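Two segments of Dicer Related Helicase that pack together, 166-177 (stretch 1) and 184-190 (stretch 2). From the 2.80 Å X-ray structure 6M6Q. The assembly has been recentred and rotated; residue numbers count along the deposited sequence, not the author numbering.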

# COMPACT_ATOMS: atom_id res chain seq x y z
N THR B 166 0.52 12.01 21.42
CA THR B 166 -0.45 10.91 21.16
C THR B 166 -0.44 10.55 19.66
O THR B 166 -0.32 9.38 19.34
N PHE B 167 -0.52 11.57 18.80
CA PHE B 167 -0.50 11.46 17.31
C PHE B 167 0.73 10.68 16.86
O PHE B 167 0.58 9.69 16.12
N LYS B 168 1.92 11.09 17.31
CA LYS B 168 3.22 10.44 16.95
C LYS B 168 3.21 8.98 17.41
O LYS B 168 3.74 8.15 16.68
N ASN B 169 2.61 8.71 18.57
CA ASN B 169 2.66 7.40 19.26
C ASN B 169 1.68 6.42 18.61
O ASN B 169 2.06 5.26 18.44
N LYS B 170 0.48 6.85 18.25
CA LYS B 170 -0.58 5.89 17.81
C LYS B 170 -0.61 5.77 16.28
O LYS B 170 -1.09 4.74 15.81
N PHE B 171 -0.13 6.77 15.54
CA PHE B 171 -0.30 6.84 14.06
C PHE B 171 1.00 6.46 13.33
O PHE B 171 0.97 6.36 12.09
N TYR B 172 2.10 6.26 14.04
CA TYR B 172 3.36 5.74 13.45
C TYR B 172 3.83 4.50 14.22
O TYR B 172 3.64 4.43 15.45
N ASP B 173 4.36 3.53 13.48
CA ASP B 173 5.18 2.42 14.03
C ASP B 173 6.60 2.93 14.20
O ASP B 173 7.17 3.45 13.20
N GLU B 174 7.14 2.84 15.43
CA GLU B 174 8.49 3.34 15.83
C GLU B 174 9.56 2.84 14.83
O GLU B 174 10.37 3.69 14.37
N GLU B 175 9.56 1.54 14.48
CA GLU B 175 10.62 0.91 13.65
C GLU B 175 10.52 1.42 12.21
O GLU B 175 11.58 1.72 11.60
N GLU B 176 9.31 1.49 11.67
CA GLU B 176 9.04 1.86 10.25
C GLU B 176 9.47 3.32 10.01
O GLU B 176 10.07 3.60 8.95
N VAL B 177 9.17 4.21 10.95
CA VAL B 177 9.41 5.67 10.80
C VAL B 177 10.90 5.95 11.02
O VAL B 177 11.41 6.92 10.41
N TYR B 184 6.30 4.53 3.28
CA TYR B 184 4.91 4.29 3.74
C TYR B 184 4.90 4.19 5.27
O TYR B 184 5.70 3.41 5.83
N GLN B 185 4.00 4.92 5.92
CA GLN B 185 3.79 4.86 7.39
C GLN B 185 2.36 4.44 7.69
O GLN B 185 1.50 4.57 6.79
N LYS B 186 2.11 3.96 8.91
CA LYS B 186 0.77 3.59 9.40
C LYS B 186 -0.24 4.69 9.00
O LYS B 186 -1.26 4.36 8.43
N LEU B 187 0.11 5.94 9.24
CA LEU B 187 -0.72 7.14 8.93
C LEU B 187 -1.24 7.07 7.48
O LEU B 187 -2.47 7.30 7.28
N ASP B 188 -0.36 6.81 6.51
CA ASP B 188 -0.72 6.77 5.08
C ASP B 188 -1.77 5.66 4.86
O ASP B 188 -2.70 5.88 4.05
N ARG B 189 -1.66 4.53 5.57
CA ARG B 189 -2.58 3.37 5.41
C ARG B 189 -3.95 3.68 6.04
O ARG B 189 -4.96 3.38 5.39
N VAL B 190 -3.97 4.21 7.26
CA VAL B 190 -5.24 4.39 8.02
C VAL B 190 -6.05 5.51 7.34
O VAL B 190 -7.21 5.25 7.00

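Stretch 1 runs from one helix through a turn at Y172 and D173 into a second helix. Stretch 2 starts as loop and enters a helix at K186. The two bury 586 Å² between them. Q185, L187 and K186 cover the most surface, followed by E176.

L187 supplies the apolar part. Its CA-to-CB bond points toward stretch 1, and its chi1 is t with chi2 p. Three aromatic residues gather round its methyl groups. CD2 of L187 lies 4.1 Å from CZ of F167 and 3.9 Å from CZ of Y172. CD1 of L187 lies 4.3 Å from CB of F171. F167 is t at chi1; F171 and Y172 are both m. The CA-to-CB bond of Y172 points away from stretch 2, yet the ring end comes nearer, and Y172 OH reaches 3.4 Å from L187 CD2. That hydroxyl finds its hydrogen bond elsewhere in the structure. The backbones are close here too, with F171 O 3.0 Å from L187 N.

Q185 is buried at the N-cap position of its helix. Its side chain is m at chi1 and m at chi2, which brings its amide to the second helix of stretch 1. NE2 of Q185 donates a weak hydrogen bond to E176 O at 3.4 Å. OE1 of Q185 sits 3.4 Å from V177 CB. Q185 OE1 is also 3.3 Å from V177 N, but the angle is too poor for a hydrogen bond; V177 N bonds instead to D173 O at 3.1 Å. CB of Q185 packs 4.2 Å from CD2 of Y172.

The CA-to-CB bond of K186 points toward stretch 1, and the side chain lies along the turn. Its chi1 of -125° falls between wells. CB of K186 is 3.2 Å from F171 O, and CE of K186 is 4.0 Å from D173 CB. NZ of K186 is hydrogen-bonded elsewhere in the structure.

The CA-to-CB bond of E176 points toward stretch 2; chi1 and chi2 are both t. The extended chain meets R189 in a salt bridge, OE2 of E176 to NH1 of R189 at 2.9 Å, a weak hydrogen bond. R189 also donates to E176 OE1, from NH1 at 3.1 Å and from NH2 at 3.3 Å. E176 OE2 lies at the edge of the guanidinium, near its plane.

One water joins the polar groups. The water donates to E176 OE1 at 3.0 Å and to Q185 OE1 at 2.5 Å. The water accepts from D173 N at 3.0 Å and from K186 N at 3.1 Å.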

# COMPACT_ATOMS: atom_id res chain seq x y z
CB THR B 166 -1.86 11.28 21.64
OG1 THR B 166 -1.78 11.91 22.92
CG2 THR B 166 -2.78 10.08 21.72
CB PHE B 167 -0.52 12.86 16.71
CG PHE B 167 -0.72 12.92 15.22
CD1 PHE B 167 0.37 12.91 14.36
CD2 PHE B 167 -1.98 13.13 14.69
CE1 PHE B 167 0.19 13.06 13.00
CE2 PHE B 167 -2.16 13.28 13.32
CZ PHE B 167 -1.07 13.24 12.48
CB LYS B 168 4.40 11.18 17.57
CG LYS B 168 4.84 12.43 16.81
CD LYS B 168 5.88 13.26 17.55
CE LYS B 168 6.27 14.52 16.79
NZ LYS B 168 6.92 15.51 17.68
CB ASN B 169 2.37 7.53 20.76
CG ASN B 169 3.56 8.01 21.57
OD1 ASN B 169 3.41 8.35 22.75
ND2 ASN B 169 4.75 8.06 20.97
CB LYS B 170 -1.94 6.30 18.36
CG LYS B 170 -1.99 6.53 19.87
CD LYS B 170 -2.79 5.50 20.62
CE LYS B 170 -2.13 5.07 21.91
NZ LYS B 170 -2.47 3.66 22.24
CB PHE B 171 -0.77 8.23 13.63
CG PHE B 171 -2.22 8.52 13.89
CD1 PHE B 171 -3.21 7.71 13.38
CD2 PHE B 171 -2.59 9.67 14.56
CE1 PHE B 171 -4.55 8.02 13.57
CE2 PHE B 171 -3.93 9.98 14.75
CZ PHE B 171 -4.90 9.16 14.26
CB TYR B 172 4.43 6.82 13.40
CG TYR B 172 4.04 8.11 12.70
CD1 TYR B 172 3.18 9.01 13.31
CD2 TYR B 172 4.65 8.50 11.52
CE1 TYR B 172 2.86 10.22 12.71
CE2 TYR B 172 4.36 9.72 10.92
CZ TYR B 172 3.47 10.59 11.53
OH TYR B 172 3.16 11.81 10.97
CB ASP B 173 5.12 1.20 13.12
CG ASP B 173 5.99 0.06 13.61
OD1 ASP B 173 7.09 -0.12 13.05
OD2 ASP B 173 5.58 -0.62 14.56
CB GLU B 174 8.78 2.95 17.29
CG GLU B 174 10.23 3.13 17.74
CD GLU B 174 10.76 4.56 17.84
OE1 GLU B 174 9.95 5.51 17.79
OE2 GLU B 174 11.98 4.72 17.98
CB GLU B 175 10.52 -0.62 13.74
CG GLU B 175 11.57 -1.38 12.92
CD GLU B 175 13.05 -1.11 13.25
OE1 GLU B 175 13.35 -0.58 14.34
OE2 GLU B 175 13.91 -1.45 12.39
CB GLU B 176 7.57 1.64 9.95
CG GLU B 176 7.27 1.43 8.49
CD GLU B 176 5.95 0.73 8.27
OE1 GLU B 176 4.94 1.19 8.88
OE2 GLU B 176 5.92 -0.29 7.55
CB VAL B 177 8.50 6.52 11.71
CG1 VAL B 177 8.88 6.42 13.17
CG2 VAL B 177 8.48 7.97 11.28
CB TYR B 184 4.31 3.04 3.06
CG TYR B 184 3.56 3.33 1.79
CD1 TYR B 184 2.24 3.76 1.81
CD2 TYR B 184 4.18 3.23 0.55
CE1 TYR B 184 1.56 4.08 0.65
CE2 TYR B 184 3.51 3.53 -0.63
CZ TYR B 184 2.19 3.95 -0.58
OH TYR B 184 1.53 4.27 -1.73
CB GLN B 185 4.12 6.20 8.04
CG GLN B 185 5.55 6.68 7.79
CD GLN B 185 6.58 5.77 8.41
OE1 GLN B 185 6.37 5.16 9.46
NE2 GLN B 185 7.71 5.66 7.74
CB LYS B 186 0.81 3.36 10.91
CG LYS B 186 0.28 2.01 11.35
CD LYS B 186 -0.05 1.94 12.81
CE LYS B 186 1.14 1.59 13.68
NZ LYS B 186 0.83 1.77 15.12
CB LEU B 187 0.13 8.40 9.14
CG LEU B 187 -0.61 9.72 8.96
CD1 LEU B 187 -1.93 9.71 9.72
CD2 LEU B 187 0.27 10.89 9.38
CB ASP B 188 0.52 6.57 4.19
CG ASP B 188 1.63 7.60 4.36
OD1 ASP B 188 2.72 7.22 4.92
OD2 ASP B 188 1.46 8.75 3.88
CB ARG B 189 -1.99 2.10 6.04
CG ARG B 189 -0.80 1.55 5.28
CD ARG B 189 -0.16 0.34 5.95
NE ARG B 189 1.27 0.31 5.70
CZ ARG B 189 2.20 0.49 6.63
NH1 ARG B 189 3.48 0.47 6.28
NH2 ARG B 189 1.87 0.68 7.89
CB VAL B 190 -4.99 4.67 9.51
CG1 VAL B 190 -6.29 4.67 10.30
CG2 VAL B 190 -4.03 3.67 10.12
O HOH W 1 4.70 3.63 10.55